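Local coordinates for novel protein similar to vertebrate potassium voltage-gated channel, subfamily H (Eag-related) family (Danio rerio, PDB 3UKN) that serves as a pore-forming subunit of a voltage-gated potassium channel of the ELK branch of the KCNH family, here represented by its cytoplasmic C-linker and cyclic nucleotide-binding homology domain, at the interface of chains A and B. Residues are numbered along the deposited sequence; one frame, centred on the assembly and turned at random. Chains: chain A/B, Novel protein similar to vertebrate potassium voltage-gated channel, subfamily H (Eag-related) family.

The two contacts lie side by side on one C-linker interface, their C-alpha centres about 8 Å apart, and show how a pair of antiparallel helices can receive a partner's loop and helix together. Contact 1 sets helix 32-45 of chain A against helix 63-71 of chain B; contact 2 seats the loop of chain B that precedes that helix between helices 13-27 and 32-45. A:Leu21, B:Phe61 and B:Ile69 belong to both. The two-fold pairing repeats each contact with the chains exchanged. The channel is probably tetrameric, so this dimer need not be its arrangement in the membrane.

Contact 1: the interface of chains A and B. Residues chain A 21, 34, 37-38, 41; chain B 61, 64-65, 68-69.
In the C-linker of this KCNH channel, helix 32-45 of chain A packs against helix 63-71 of chain B and the end of the loop before it. The polar part is a salt bridge. The guanidinium of A:Arg37 reaches B:Asp68 end-on, NH1 and NH2 both giving hydrogen bonds to the one carboxylate oxygen OD2, at 3.2 Å each and bent alike (143° at H). OD2 lies near the guanidinium plane, but that plane stands 78° from the carboxylate, so the grip is crossed, not a flat pairing of two nitrogens with two oxygens. OD2 meets NH1 with its anti lone pair, whereas NH2 comes from above the carboxylate plane. A bend at chi3 turns the arginine tip, and CD1 of B:Leu65 sits under the centre of one guanidinium face.

Apolar packing lies beside it. B:Leu65 splits its branches: CD1 lies 3.7 Å from CG of A:Met38 and also meets A:Leu34, while CD2 is 3.7 Å from CB of A:Cys41. A:Met38, bent at its thioether, meets B:Ile69 tip to tip, SD 3.8 Å from CG1.

Sulfur against aromatic ring makes the third kind. A:Cys41 holds SG anti to the backbone N (chi1 -176°), placing it over one face of B:Phe61 toward the rim, 3.5 Å from CD1. The far end of that ring, CZ, lies 3.6 Å from the backbone O of A:Met38.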
loop_
_atom_site.group_PDB
_atom_site.type_symbol
_atom_site.label_atom_id
_atom_site.label_comp_id
_atom_site.label_asym_id
_atom_site.label_seq_id
_atom_site.Cartn_x
_atom_site.Cartn_y
_atom_site.Cartn_z
ATOM N N LEU A 21 7.709 -12.075 -3.439
ATOM C CA LEU A 21 9.048 -12.312 -2.945
ATOM C C LEU A 21 9.866 -13.124 -3.953
ATOM O O LEU A 21 11.006 -12.782 -4.248
ATOM C CB LEU A 21 9.000 -12.999 -1.583
ATOM C CG LEU A 21 10.382 -13.133 -0.964
ATOM C CD1 LEU A 21 11.010 -11.731 -0.744
ATOM C CD2 LEU A 21 10.284 -13.931 0.334
ATOM N N LEU A 34 20.839 -17.500 -0.711
ATOM C CA LEU A 34 20.259 -16.264 -0.227
ATOM C C LEU A 34 18.736 -16.325 -0.369
ATOM O O LEU A 34 18.005 -15.956 0.542
ATOM C CB LEU A 34 20.827 -15.084 -1.020
ATOM C CG LEU A 34 20.392 -13.662 -0.672
ATOM C CD1 LEU A 34 20.878 -13.258 0.703
ATOM C CD2 LEU A 34 20.903 -12.690 -1.725
ATOM N N ARG A 37 17.358 -18.358 2.442
ATOM C CA ARG A 37 17.330 -17.599 3.691
ATOM C C ARG A 37 16.197 -16.574 3.697
ATOM O O ARG A 37 15.653 -16.234 4.753
ATOM C CB ARG A 37 18.652 -16.878 3.921
ATOM C CG ARG A 37 19.792 -17.774 4.411
ATOM C CD ARG A 37 21.139 -17.089 4.199
ATOM N NE ARG A 37 21.294 -15.909 5.050
ATOM C CZ ARG A 37 21.958 -14.807 4.698
ATOM N NH1 ARG A 37 22.534 -14.717 3.498
ATOM N NH2 ARG A 37 22.046 -13.791 5.549
ATOM N N MET A 38 15.846 -16.081 2.514
ATOM C CA MET A 38 14.793 -15.095 2.400
ATOM C C MET A 38 13.434 -15.774 2.509
ATOM O O MET A 38 12.558 -15.274 3.206
ATOM C CB MET A 38 14.908 -14.318 1.084
ATOM C CG MET A 38 16.117 -13.390 1.015
ATOM S SD MET A 38 16.343 -12.770 -0.671
ATOM C CE MET A 38 14.804 -11.897 -0.966
ATOM N N CYS A 41 12.857 -16.752 6.058
ATOM C CA CYS A 41 12.622 -15.595 6.906
ATOM C C CYS A 41 11.198 -15.086 6.710
ATOM O O CYS A 41 10.538 -14.690 7.664
ATOM C CB CYS A 41 13.617 -14.476 6.608
ATOM S SG CYS A 41 13.449 -13.054 7.724
ATOM N N PHE B 61 12.654 -8.221 7.810
ATOM C CA PHE B 61 13.842 -9.046 7.714
ATOM C C PHE B 61 14.943 -8.476 8.610
ATOM O O PHE B 61 15.016 -7.262 8.822
ATOM C CB PHE B 61 14.329 -9.103 6.265
ATOM C CG PHE B 61 13.534 -10.023 5.389
ATOM C CD1 PHE B 61 12.247 -10.404 5.741
ATOM C CD2 PHE B 61 14.076 -10.517 4.217
ATOM C CE1 PHE B 61 11.507 -11.263 4.929
ATOM C CE2 PHE B 61 13.351 -11.375 3.404
ATOM C CZ PHE B 61 12.066 -11.754 3.760
ATOM N N GLU B 64 21.197 -8.089 8.959
ATOM C CA GLU B 64 22.239 -8.817 8.233
ATOM C C GLU B 64 21.752 -9.412 6.902
ATOM O O GLU B 64 22.501 -9.478 5.931
ATOM C CB GLU B 64 22.866 -9.912 9.123
ATOM N N LEU B 65 20.493 -9.839 6.861
ATOM C CA LEU B 65 19.922 -10.447 5.655
ATOM C C LEU B 65 19.541 -9.354 4.644
ATOM O O LEU B 65 19.680 -9.528 3.419
ATOM C CB LEU B 65 18.728 -11.349 6.017
ATOM C CG LEU B 65 17.752 -11.817 4.926
ATOM C CD1 LEU B 65 18.423 -12.643 3.832
ATOM C CD2 LEU B 65 16.584 -12.603 5.540
ATOM N N ASP B 68 22.851 -8.341 3.146
ATOM C CA ASP B 68 23.185 -9.313 2.119
ATOM C C ASP B 68 22.378 -9.143 0.820
ATOM O O ASP B 68 22.929 -9.257 -0.276
ATOM C CB ASP B 68 23.124 -10.742 2.669
ATOM C CG ASP B 68 24.359 -11.099 3.492
ATOM O OD1 ASP B 68 25.312 -10.285 3.524
ATOM O OD2 ASP B 68 24.385 -12.197 4.093
ATOM N N ILE B 69 21.080 -8.862 0.935
ATOM C CA ILE B 69 20.296 -8.539 -0.256
ATOM C C ILE B 69 20.789 -7.249 -0.937
ATOM O O ILE B 69 20.989 -7.205 -2.157
ATOM C CB ILE B 69 18.813 -8.349 0.066
ATOM C CG1 ILE B 69 18.194 -9.668 0.551
ATOM C CG2 ILE B 69 18.096 -7.818 -1.162
ATOM C CD1 ILE B 69 17.007 -9.482 1.476
#

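Contact 2: the interface of chains A and B. Residues chain A 17, 20-21, 24, 42; chain B 57-58, 61, 69.
The antiparallel helical pair of the C-linker, formed in chain A by helices 13-27 and 32-45, rests on the loop of chain B that runs up to helix 63-71 and on that helix, an arrangement that matches the elbow-on-shoulder packing of C-linkers. The knob of the loop is B:Leu57, which hides 110 Å² of its surface against chain A. Its CG is anti to its own carbonyl carbon (chi1 -84°), and the isobutyl fork enters the groove between the two helices with its methyls parted.

CD1 turns to helix 13-27, where it meets the backbone as much as side chains: it lies 3.8 Å from CB of A:Asp20 and 3.9 Å from CA of A:Leu21. CD2 turns the other way and touches the rim atom CE1 of the A:Phe42 ring at 3.7 Å. It also rests on A:Arg17, 3.8 Å from the backbone O and 4.1 Å from the side-chain methylene CG. A:Phe42 reaches the leucine because its CG is anti to the backbone N (chi1 -165°), and the two side chains cross obliquely.

No polar bond spans this patch, so its hold is one of apolar packing and shape. Beside it, within chain A, the guanidinium of A:Arg17 turns back at chi2 (54°) and forms a rather long salt bridge to A:Asp20, NH1 to OD2 at 3.8 Å; this may help to keep the groove wall in place while the aliphatic parts of both residues face the leucine.

Further along, B:Leu58 and A:Leu21 cross obliquely, methyl CD2 against methyl CD1 at 4.2 Å. B:Phe61 presents CE1 to the backbone of A:Phe42, 3.9 Å from its N, while CA of B:Leu58 lies over one face of the B:Phe61 ring, within chain B, toward its rim.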
loop_
_atom_site.group_PDB
_atom_site.type_symbol
_atom_site.label_atom_id
_atom_site.label_comp_id
_atom_site.label_asym_id
_atom_site.label_seq_id
_atom_site.Cartn_x
_atom_site.Cartn_y
_atom_site.Cartn_z
ATOM N N ARG A 17 1.893 -12.545 -1.638
ATOM C CA ARG A 17 3.173 -12.026 -1.177
ATOM C C ARG A 17 4.306 -13.024 -1.420
ATOM O O ARG A 17 5.442 -12.633 -1.681
ATOM C CB ARG A 17 3.101 -11.598 0.290
ATOM C CG ARG A 17 2.722 -10.120 0.500
ATOM C CD ARG A 17 1.438 -9.775 -0.218
ATOM N NE ARG A 17 0.792 -8.556 0.274
ATOM C CZ ARG A 17 1.079 -7.323 -0.142
ATOM N NH1 ARG A 17 2.030 -7.127 -1.048
ATOM N NH2 ARG A 17 0.411 -6.282 0.352
ATOM N N ASP A 20 5.312 -12.514 -4.961
ATOM C CA ASP A 20 6.055 -11.265 -5.017
ATOM C C ASP A 20 7.509 -11.411 -4.565
ATOM O O ASP A 20 8.429 -10.937 -5.223
ATOM C CB ASP A 20 5.353 -10.210 -4.174
ATOM C CG ASP A 20 4.004 -9.836 -4.739
ATOM O OD1 ASP A 20 3.797 -10.052 -5.957
ATOM O OD2 ASP A 20 3.158 -9.335 -3.971
ATOM N N LEU A 21 7.709 -12.075 -3.439
ATOM C CA LEU A 21 9.048 -12.312 -2.945
ATOM C C LEU A 21 9.866 -13.124 -3.953
ATOM O O LEU A 21 11.006 -12.782 -4.248
ATOM C CB LEU A 21 9.000 -12.999 -1.583
ATOM C CG LEU A 21 10.382 -13.133 -0.964
ATOM C CD1 LEU A 21 11.010 -11.731 -0.744
ATOM C CD2 LEU A 21 10.284 -13.931 0.334
ATOM N N PHE A 24 10.717 -11.072 -6.989
ATOM C CA PHE A 24 11.792 -10.143 -6.676
ATOM C C PHE A 24 13.142 -10.867 -6.714
ATOM O O PHE A 24 14.115 -10.360 -7.268
ATOM C CB PHE A 24 11.525 -9.478 -5.318
ATOM C CG PHE A 24 12.669 -8.678 -4.805
ATOM C CD1 PHE A 24 12.702 -7.311 -4.982
ATOM C CD2 PHE A 24 13.726 -9.295 -4.161
ATOM C CE1 PHE A 24 13.765 -6.563 -4.524
ATOM C CE2 PHE A 24 14.790 -8.559 -3.693
ATOM C CZ PHE A 24 14.816 -7.187 -3.879
ATOM N N PHE A 42 10.736 -15.077 5.464
ATOM C CA PHE A 42 9.361 -14.697 5.169
ATOM C C PHE A 42 8.340 -15.466 6.026
ATOM O O PHE A 42 7.498 -14.876 6.695
ATOM C CB PHE A 42 9.075 -14.917 3.685
ATOM C CG PHE A 42 7.829 -14.226 3.205
ATOM C CD1 PHE A 42 7.787 -12.840 3.109
ATOM C CD2 PHE A 42 6.710 -14.948 2.840
ATOM C CE1 PHE A 42 6.642 -12.195 2.656
ATOM C CE2 PHE A 42 5.568 -14.308 2.392
ATOM C CZ PHE A 42 5.541 -12.926 2.291
ATOM N N LEU B 57 8.317 -5.629 1.366
ATOM C CA LEU B 57 8.447 -7.063 1.665
ATOM C C LEU B 57 9.574 -7.364 2.623
ATOM O O LEU B 57 9.582 -8.411 3.264
ATOM C CB LEU B 57 8.681 -7.879 0.389
ATOM C CG LEU B 57 7.503 -8.322 -0.484
ATOM C CD1 LEU B 57 8.016 -8.652 -1.880
ATOM C CD2 LEU B 57 6.737 -9.521 0.127
ATOM N N LEU B 58 10.531 -6.447 2.722
ATOM C CA LEU B 58 11.799 -6.750 3.392
ATOM C C LEU B 58 11.915 -6.056 4.734
ATOM O O LEU B 58 12.901 -6.243 5.450
ATOM C CB LEU B 58 12.979 -6.357 2.502
ATOM C CG LEU B 58 12.879 -6.825 1.052
ATOM C CD1 LEU B 58 14.050 -6.311 0.261
ATOM C CD2 LEU B 58 12.771 -8.358 0.943
ATOM N N PHE B 61 12.654 -8.221 7.810
ATOM C CA PHE B 61 13.842 -9.046 7.714
ATOM C C PHE B 61 14.943 -8.476 8.610
ATOM O O PHE B 61 15.016 -7.262 8.822
ATOM C CB PHE B 61 14.329 -9.103 6.265
ATOM C CG PHE B 61 13.534 -10.023 5.389
ATOM C CD1 PHE B 61 12.247 -10.404 5.741
ATOM C CD2 PHE B 61 14.076 -10.517 4.217
ATOM C CE1 PHE B 61 11.507 -11.263 4.929
ATOM C CE2 PHE B 61 13.351 -11.375 3.404
ATOM C CZ PHE B 61 12.066 -11.754 3.760
ATOM N N ILE B 69 21.080 -8.862 0.935
ATOM C CA ILE B 69 20.296 -8.539 -0.256
ATOM C C ILE B 69 20.789 -7.249 -0.937
ATOM O O ILE B 69 20.989 -7.205 -2.157
ATOM C CB ILE B 69 18.813 -8.349 0.066
ATOM C CG1 ILE B 69 18.194 -9.668 0.551
ATOM C CG2 ILE B 69 18.096 -7.818 -1.162
ATOM C CD1 ILE B 69 17.007 -9.482 1.476
#